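Local coordinates for protein STN1 (PDB 3KEY) that helps regulate telomere length and protect telomere ends, restraining telomerase loading through its interaction with CDC13, with two winged helix-turn-helix regions in this C-terminal part, at residues I22-L27 with E62-L67; I77-K80 with T86-L89; K101-L106 with E141-T146. One frame throughout, in Å; residues are numbered along the deposited sequence.

Contact 1 of 3, residues I22-L27 with E62-L67; sequences ISNSDL and EAFRDL
Phe-64 is overlapped at its outer end by two side chains from one short helical turn, Asn-24 and Leu-27, which meet different parts of the ring. The side chains of Asn-24 and Phe-64 pass one another heading opposite ways, with the amide plane turned 41° from the ring plane. The amide oxygen OD1 of Asn-24 comes obliquely to within 3.1 Å of Phe-64 CE2, while ND2 of Asn-24 lies in the ring plane at its edge, 3.6 Å from the same CE2 of Phe-64. This half of the contact thus sets a polar group beside the ring. Leu-27 supplies the apolar half: its CD2 sits near the ring plane, 3.9 Å from Phe-64 CE1. A first torsion of 175° carries the ring of Phe-64 away from its own backbone N and lets it bridge backbones that stay 9.2 Å apart between the CA atoms of Asn-24 and Arg-65. The turn bearing Asn-24 and Leu-27 is itself fixed by an N-cap, since Ser-23 OG accepts a hydrogen bond of 3.2 Å from Asp-26 N. Tyr-28 adds an edge-to-face contact with Phe-64, and Leu-27 also rests on Leu-14 of helix 6-16 and Val-33 of helix 31-47. One ring thus ties the short helix 24-28, which follows directly on strand 21-23, to helix 56-73, the helix that leads into the wing, an arrangement that belongs to the helical core of the first winged helix-turn-helix region.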
loop_
_atom_site.group_PDB
_atom_site.type_symbol
_atom_site.label_atom_id
_atom_site.label_comp_id
_atom_site.label_asym_id
_atom_site.label_seq_id
_atom_site.Cartn_x
_atom_site.Cartn_y
_atom_site.Cartn_z
ATOM N N ILE A 22 -5.096 2.168 15.089
ATOM C CA ILE A 22 -6.133 3.184 15.005
ATOM C C ILE A 22 -7.495 2.522 14.823
ATOM O O ILE A 22 -7.630 1.519 14.116
ATOM C CB ILE A 22 -5.878 4.181 13.848
ATOM C CG1 ILE A 22 -6.935 5.290 13.882
ATOM C CG2 ILE A 22 -5.918 3.457 12.505
ATOM C CD1 ILE A 22 -6.640 6.451 12.947
ATOM N N SER A 23 -8.507 3.076 15.478
ATOM C CA SER A 23 -9.844 2.521 15.370
ATOM C C SER A 23 -10.497 2.993 14.082
ATOM O O SER A 23 -10.142 4.038 13.533
ATOM C CB SER A 23 -10.705 2.949 16.562
ATOM O OG SER A 23 -10.948 4.346 16.524
ATOM N N ASN A 24 -11.456 2.203 13.618
ATOM C CA ASN A 24 -12.211 2.473 12.409
ATOM C C ASN A 24 -12.847 3.872 12.474
ATOM O O ASN A 24 -12.828 4.617 11.490
ATOM C CB ASN A 24 -13.290 1.397 12.272
ATOM C CG ASN A 24 -13.897 1.333 10.891
ATOM O OD1 ASN A 24 -13.217 1.027 9.909
ATOM N ND2 ASN A 24 -15.192 1.603 10.809
ATOM N N SER A 25 -13.396 4.232 13.635
ATOM C CA SER A 25 -14.043 5.534 13.791
ATOM C C SER A 25 -13.063 6.704 13.796
ATOM O O SER A 25 -13.360 7.763 13.241
ATOM C CB SER A 25 -14.913 5.564 15.061
ATOM O OG SER A 25 -14.142 5.385 16.234
ATOM N N ASP A 26 -11.899 6.528 14.414
ATOM C CA ASP A 26 -10.917 7.606 14.423
ATOM C C ASP A 26 -10.338 7.807 13.033
ATOM O O ASP A 26 -10.058 8.935 12.626
ATOM C CB ASP A 26 -9.782 7.319 15.405
ATOM C CG ASP A 26 -10.202 7.504 16.854
ATOM O OD1 ASP A 26 -11.253 8.135 17.096
ATOM O OD2 ASP A 26 -9.477 7.036 17.754
ATOM N N LEU A 27 -10.164 6.710 12.302
ATOM C CA LEU A 27 -9.607 6.776 10.959
ATOM C C LEU A 27 -10.539 7.530 10.010
ATOM O O LEU A 27 -10.101 8.380 9.232
ATOM C CB LEU A 27 -9.357 5.363 10.421
ATOM C CG LEU A 27 -8.780 5.268 9.002
ATOM C CD1 LEU A 27 -7.432 5.966 8.953
ATOM C CD2 LEU A 27 -8.645 3.801 8.592
ATOM N N GLU A 62 -19.889 2.958 2.692
ATOM C CA GLU A 62 -19.643 1.746 1.917
ATOM C C GLU A 62 -18.280 1.851 1.211
ATOM O O GLU A 62 -17.562 0.854 1.067
ATOM C CB GLU A 62 -20.759 1.547 0.889
ATOM C CG GLU A 62 -20.510 0.426 -0.101
ATOM C CD GLU A 62 -21.702 0.178 -1.024
ATOM O OE1 GLU A 62 -21.538 -0.573 -2.011
ATOM O OE2 GLU A 62 -22.800 0.724 -0.759
ATOM N N ALA A 63 -17.926 3.060 0.781
ATOM C CA ALA A 63 -16.649 3.282 0.104
ATOM C C ALA A 63 -15.503 3.059 1.083
ATOM O O ALA A 63 -14.505 2.417 0.754
ATOM C CB ALA A 63 -16.579 4.709 -0.459
ATOM N N PHE A 64 -15.659 3.611 2.284
ATOM C CA PHE A 64 -14.657 3.501 3.332
ATOM C C PHE A 64 -14.426 2.037 3.704
ATOM O O PHE A 64 -13.290 1.606 3.874
ATOM C CB PHE A 64 -15.120 4.290 4.553
ATOM C CG PHE A 64 -14.216 4.160 5.741
ATOM C CD1 PHE A 64 -12.911 4.631 5.697
ATOM C CD2 PHE A 64 -14.681 3.582 6.919
ATOM C CE1 PHE A 64 -12.082 4.534 6.808
ATOM C CE2 PHE A 64 -13.856 3.480 8.039
ATOM C CZ PHE A 64 -12.552 3.958 7.979
ATOM N N ARG A 65 -15.512 1.280 3.822
ATOM C CA ARG A 65 -15.419 -0.131 4.161
ATOM C C ARG A 65 -14.720 -0.904 3.049
ATOM O O ARG A 65 -13.934 -1.814 3.319
ATOM C CB ARG A 65 -16.815 -0.709 4.381
ATOM C CG ARG A 65 -16.837 -2.217 4.626
ATOM C CD ARG A 65 -17.926 -2.875 3.786
ATOM N NE ARG A 65 -19.228 -2.241 3.999
ATOM C CZ ARG A 65 -20.241 -2.293 3.137
ATOM N NH1 ARG A 65 -20.109 -2.953 1.989
ATOM N NH2 ARG A 65 -21.381 -1.667 3.411
ATOM N N ASP A 66 -15.010 -0.552 1.798
ATOM C CA ASP A 66 -14.390 -1.231 0.664
ATOM C C ASP A 66 -12.882 -0.991 0.664
ATOM O O ASP A 66 -12.097 -1.918 0.460
ATOM C CB ASP A 66 -14.990 -0.749 -0.666
ATOM C CG ASP A 66 -16.422 -1.222 -0.874
ATOM O OD1 ASP A 66 -17.029 -0.844 -1.901
ATOM O OD2 ASP A 66 -16.944 -1.973 -0.017
ATOM N N LEU A 67 -12.481 0.252 0.896
ATOM C CA LEU A 67 -11.064 0.587 0.929
ATOM C C LEU A 67 -10.328 -0.146 2.051
ATOM O O LEU A 67 -9.299 -0.773 1.800
ATOM C CB LEU A 67 -10.873 2.098 1.084
ATOM C CG LEU A 67 -11.332 2.914 -0.126
ATOM C CD1 LEU A 67 -11.275 4.395 0.203
ATOM C CD2 LEU A 67 -10.452 2.581 -1.339
#

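Contact 2 of 3, residues I77-K80 with T86-L89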
loop_
_atom_site.group_PDB
_atom_site.type_symbol
_atom_site.label_atom_id
_atom_site.label_comp_id
_atom_site.label_asym_id
_atom_site.label_seq_id
_atom_site.Cartn_x
_atom_site.Cartn_y
_atom_site.Cartn_z
ATOM N N ILE A 77 -2.710 -4.335 6.278
ATOM C CA ILE A 77 -3.028 -3.949 7.646
ATOM C C ILE A 77 -3.885 -5.067 8.203
ATOM O O ILE A 77 -4.531 -5.805 7.459
ATOM C CB ILE A 77 -3.835 -2.622 7.763
ATOM C CG1 ILE A 77 -5.160 -2.753 7.014
ATOM C CG2 ILE A 77 -2.988 -1.453 7.292
ATOM C CD1 ILE A 77 -6.084 -1.565 7.208
ATOM N N GLY A 78 -3.881 -5.204 9.518
ATOM C CA GLY A 78 -4.701 -6.231 10.113
ATOM C C GLY A 78 -5.693 -5.624 11.058
ATOM O O GLY A 78 -5.538 -4.466 11.508
ATOM N N LEU A 79 -6.726 -6.411 11.340
ATOM C CA LEU A 79 -7.759 -6.016 12.281
ATOM C C LEU A 79 -7.219 -6.577 13.582
ATOM O O LEU A 79 -7.345 -7.782 13.825
ATOM C CB LEU A 79 -9.079 -6.700 11.918
ATOM C CG LEU A 79 -10.327 -6.271 12.678
ATOM C CD1 LEU A 79 -10.571 -4.778 12.547
ATOM C CD2 LEU A 79 -11.450 -7.082 12.075
ATOM N N LYS A 80 -6.569 -5.755 14.394
ATOM C CA LYS A 80 -6.043 -6.334 15.615
ATOM C C LYS A 80 -7.133 -6.693 16.626
ATOM O O LYS A 80 -6.970 -7.604 17.445
ATOM C CB LYS A 80 -5.031 -5.417 16.286
ATOM C CG LYS A 80 -5.640 -4.240 16.984
ATOM C CD LYS A 80 -4.890 -3.976 18.257
ATOM C CE LYS A 80 -3.460 -3.657 17.898
ATOM N NZ LYS A 80 -2.652 -3.549 19.109
ATOM N N THR A 86 -10.388 -2.141 15.693
ATOM C CA THR A 86 -9.117 -1.433 15.739
ATOM C C THR A 86 -8.149 -2.100 14.774
ATOM O O THR A 86 -7.992 -3.326 14.777
ATOM C CB THR A 86 -8.523 -1.445 17.160
ATOM O OG1 THR A 86 -9.454 -0.838 18.058
ATOM C CG2 THR A 86 -7.215 -0.672 17.205
ATOM N N PHE A 87 -7.505 -1.290 13.940
ATOM C CA PHE A 87 -6.563 -1.819 12.960
ATOM C C PHE A 87 -5.126 -1.735 13.433
ATOM O O PHE A 87 -4.729 -0.784 14.102
ATOM C CB PHE A 87 -6.696 -1.077 11.622
ATOM C CG PHE A 87 -8.062 -1.168 11.020
ATOM C CD1 PHE A 87 -8.984 -0.140 11.196
ATOM C CD2 PHE A 87 -8.447 -2.305 10.317
ATOM C CE1 PHE A 87 -10.270 -0.243 10.683
ATOM C CE2 PHE A 87 -9.734 -2.419 9.799
ATOM C CZ PHE A 87 -10.649 -1.387 9.982
ATOM N N ASP A 88 -4.359 -2.756 13.079
ATOM C CA ASP A 88 -2.945 -2.838 13.416
ATOM C C ASP A 88 -2.216 -2.234 12.214
ATOM O O ASP A 88 -2.390 -2.699 11.086
ATOM C CB ASP A 88 -2.552 -4.309 13.592
ATOM C CG ASP A 88 -1.107 -4.491 14.009
ATOM O OD1 ASP A 88 -0.407 -3.487 14.261
ATOM O OD2 ASP A 88 -0.671 -5.656 14.093
ATOM N N LEU A 89 -1.416 -1.201 12.448
ATOM C CA LEU A 89 -0.697 -0.559 11.360
ATOM C C LEU A 89 0.757 -1.049 11.240
ATOM O O LEU A 89 1.464 -0.711 10.279
ATOM C CB LEU A 89 -0.729 0.959 11.557
ATOM C CG LEU A 89 -2.116 1.596 11.690
ATOM C CD1 LEU A 89 -1.968 3.109 11.831
ATOM C CD2 LEU A 89 -2.973 1.252 10.479
HETATM O O HOH W 1 -0.236 -2.584 16.981
#
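Asp-88 and Gly-78 face each other as an antiparallel hydrogen-bonded pair, though the two bonds are unequal. Asp-88 N donates to Gly-78 O over 2.6 Å and nearly straight, at 168°; the return bond, from Gly-78 N to Asp-88 O, is weak at 3.3 Å. Gly-78 O also receives a CA-H contact of 3.2 Å from Phe-87 CA. The next pair, Leu-79 with Phe-87, is non-hydrogen-bonded, and here side chains do the joining: Leu-79 CD1 approaches Phe-87 CE2 obliquely at 3.7 Å, while Ile-77 CD1 lies 4.0 Å from Phe-87 CD2. These strands form the beta hairpin that is the wing of the first winged helix-turn-helix region. Toward the hairpin turn, Lys-80 N lies 2.8 Å from Thr-86 O, but the bond is strongly bent and weak. The side chains of Lys-80 and Thr-86 lie alongside one another, CG of Lys-80 being 3.9 Å from CG2 of Thr-86. Bends at its second and third torsions turn the Lys-80 chain so that NZ forms a salt bridge with Glu-21 of the neighbouring strand. A water accepts a weak bond from this NZ and donates one to Asp-88 OD1, which also caps Leu-90 N, where the chain enters helix 90-108. Farther out, Phe-87 and Ile-77 both pack on Val-72 of helix 56-73.

Contact 3 of 3, residues K101-L106 with E141-T146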
loop_
_atom_site.group_PDB
_atom_site.type_symbol
_atom_site.label_atom_id
_atom_site.label_comp_id
_atom_site.label_asym_id
_atom_site.label_seq_id
_atom_site.Cartn_x
_atom_site.Cartn_y
_atom_site.Cartn_z
ATOM N N LYS A 101 14.811 -1.130 2.842
ATOM C CA LYS A 101 16.112 -1.751 3.077
ATOM C C LYS A 101 16.538 -2.609 1.892
ATOM O O LYS A 101 17.699 -2.575 1.480
ATOM C CB LYS A 101 16.076 -2.621 4.338
ATOM C CG LYS A 101 15.995 -1.831 5.639
ATOM C CD LYS A 101 15.795 -2.767 6.832
ATOM C CE LYS A 101 15.675 -2.003 8.149
ATOM N NZ LYS A 101 15.293 -2.915 9.276
ATOM N N ARG A 102 15.599 -3.386 1.350
ATOM C CA ARG A 102 15.905 -4.244 0.211
ATOM C C ARG A 102 16.363 -3.403 -0.976
ATOM O O ARG A 102 17.395 -3.682 -1.583
ATOM C CB ARG A 102 14.680 -5.076 -0.183
ATOM C CG ARG A 102 14.861 -5.889 -1.466
ATOM C CD ARG A 102 16.123 -6.722 -1.400
ATOM N NE ARG A 102 16.123 -7.563 -0.209
ATOM C CZ ARG A 102 15.707 -8.825 -0.177
ATOM N NH1 ARG A 102 15.261 -9.420 -1.279
ATOM N NH2 ARG A 102 15.718 -9.486 0.973
ATOM N N ILE A 103 15.588 -2.370 -1.297
ATOM C CA ILE A 103 15.900 -1.481 -2.407
ATOM C C ILE A 103 17.268 -0.827 -2.183
ATOM O O ILE A 103 18.091 -0.734 -3.099
ATOM C CB ILE A 103 14.801 -0.392 -2.536
ATOM C CG1 ILE A 103 13.517 -1.018 -3.106
ATOM C CG2 ILE A 103 15.286 0.765 -3.390
ATOM C CD1 ILE A 103 12.284 -0.125 -2.939
ATOM N N SER A 104 17.503 -0.382 -0.953
ATOM C CA SER A 104 18.757 0.266 -0.605
ATOM C C SER A 104 19.978 -0.630 -0.867
ATOM O O SER A 104 20.951 -0.193 -1.488
ATOM C CB SER A 104 18.726 0.703 0.865
ATOM O OG SER A 104 19.972 1.258 1.250
ATOM N N VAL A 105 19.930 -1.875 -0.406
ATOM C CA VAL A 105 21.055 -2.775 -0.618
ATOM C C VAL A 105 21.228 -3.144 -2.097
ATOM O O VAL A 105 22.358 -3.218 -2.589
ATOM C CB VAL A 105 20.933 -4.076 0.226
ATOM C CG1 VAL A 105 19.750 -4.909 -0.237
ATOM C CG2 VAL A 105 22.214 -4.885 0.105
ATOM N N LEU A 106 20.122 -3.362 -2.807
ATOM C CA LEU A 106 20.205 -3.703 -4.230
ATOM C C LEU A 106 20.908 -2.591 -5.008
ATOM O O LEU A 106 21.744 -2.859 -5.873
ATOM C CB LEU A 106 18.808 -3.950 -4.824
ATOM C CG LEU A 106 18.134 -5.271 -4.419
ATOM C CD1 LEU A 106 16.718 -5.343 -4.997
ATOM C CD2 LEU A 106 18.983 -6.450 -4.916
ATOM N N GLU A 141 5.568 2.184 -4.319
ATOM C CA GLU A 141 5.639 3.428 -3.559
ATOM C C GLU A 141 7.067 3.757 -3.103
ATOM O O GLU A 141 7.507 4.904 -3.197
ATOM C CB GLU A 141 4.725 3.365 -2.337
ATOM C CG GLU A 141 3.487 4.208 -2.465
ATOM C CD GLU A 141 3.785 5.586 -3.049
ATOM O OE1 GLU A 141 4.587 6.362 -2.462
ATOM O OE2 GLU A 141 3.215 5.886 -4.107
ATOM N N CYS A 142 7.781 2.761 -2.593
ATOM C CA CYS A 142 9.155 2.985 -2.157
ATOM C C CYS A 142 10.041 3.359 -3.341
ATOM O O CYS A 142 10.845 4.284 -3.250
ATOM C CB CYS A 142 9.711 1.739 -1.474
ATOM S SG CYS A 142 8.910 1.386 0.090
ATOM N N LEU A 143 9.891 2.645 -4.452
ATOM C CA LEU A 143 10.699 2.931 -5.634
ATOM C C LEU A 143 10.403 4.330 -6.158
ATOM O O LEU A 143 11.307 5.042 -6.600
ATOM C CB LEU A 143 10.452 1.869 -6.717
ATOM C CG LEU A 143 11.120 0.523 -6.393
ATOM C CD1 LEU A 143 10.602 -0.595 -7.289
ATOM C CD2 LEU A 143 12.637 0.682 -6.554
ATOM N N LYS A 144 9.137 4.727 -6.089
ATOM C CA LYS A 144 8.720 6.053 -6.538
ATOM C C LYS A 144 9.454 7.103 -5.688
ATOM O O LYS A 144 10.003 8.077 -6.213
ATOM C CB LYS A 144 7.200 6.180 -6.379
ATOM C CG LYS A 144 6.566 7.460 -6.902
ATOM C CD LYS A 144 5.026 7.348 -6.850
ATOM C CE LYS A 144 4.343 8.659 -7.253
ATOM N NZ LYS A 144 2.846 8.558 -7.339
ATOM N N ARG A 145 9.485 6.885 -4.375
ATOM C CA ARG A 145 10.168 7.811 -3.468
ATOM C C ARG A 145 11.677 7.795 -3.670
ATOM O O ARG A 145 12.325 8.838 -3.615
ATOM C CB ARG A 145 9.873 7.458 -2.008
ATOM C CG ARG A 145 8.421 7.588 -1.627
ATOM C CD ARG A 145 8.194 7.158 -0.185
ATOM N NE ARG A 145 6.830 7.443 0.243
ATOM C CZ ARG A 145 6.389 7.278 1.482
ATOM N NH1 ARG A 145 7.208 6.825 2.423
ATOM N NH2 ARG A 145 5.136 7.587 1.783
ATOM N N THR A 146 12.233 6.608 -3.896
ATOM C CA THR A 146 13.670 6.466 -4.091
ATOM C C THR A 146 14.146 7.235 -5.323
ATOM O O THR A 146 15.170 7.929 -5.276
ATOM C CB THR A 146 14.072 4.981 -4.221
ATOM O OG1 THR A 146 13.762 4.299 -3.000
ATOM C CG2 THR A 146 15.568 4.845 -4.497
#
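A first torsion of -73° places CG1 of Ile-103 opposite its carbonyl carbon, and a nearly extended second torsion of 165° extends CD1 toward Cys-142 and Leu-143 of helix 132-149. The two helices belong to the second winged helix-turn-helix region, and their short segments cross at 49° with axes 10.6 Å apart; between these segments the gap is bridged by Ile-103. Its CD1 presses on Cys-142 CB at 3.5 Å, tighter than carbons usually sit, and lies 3.7 Å from Leu-143 CG. Ile-103 and Leu-143 cross at a slant, so that CD2 of Leu-143 touches CG1 of Ile-103 as well as CD1. CG2, the other branch of Ile-103, lies 3.9 Å from Thr-146 OG1. With an alanine here CG1, CD1 and CG2 are gone, which would probably open a gap beside Cys-142 and Leu-143 and take the methyl from next to the Thr-146 hydroxyl. Neighbours extend the same apolar layer: Cys-142 also touches Phe-96 and Ala-99 of helix 90-108, and Leu-143 packs on Trp-157 and Ile-159 of one strand and Leu-178 of another, so the helix pair is backed by the sheet. Along helix 132-149, Glu-141 and Arg-145 touch helix 6-16, which brings the first winged region against the second. Where Thr-146 meets Ile-103, its hydroxyl is already committed, for OG1 donates to Cys-142 O over 2.9 Å from above the carbonyl plane, and that same oxygen takes Thr-146 N at 2.8 Å.

Overall arrangement
Contacts 1 and 2 are neighbours in the first winged region, their centres 11 Å apart, and they share a sheet: Ile-22 O lies 2.8 Å from Phe-87 N, probably hydrogen-bonded, and Asn-24 OD1 packs against the ring of Phe-87. Contact 3 stands apart in the second region, its centre about 25 Å from that of contact 2, although strand 86-88 leads on into helix 90-108. Contacts 1 and 3 are buried joints between helical segments, made mainly by side chains, aromatic and amide in one, purely aliphatic on the reaching side of the other. Contact 2, only partly buried, combines backbone bonds with apolar packing around Phe-87, its charges and water lying by the exposed Lys-80.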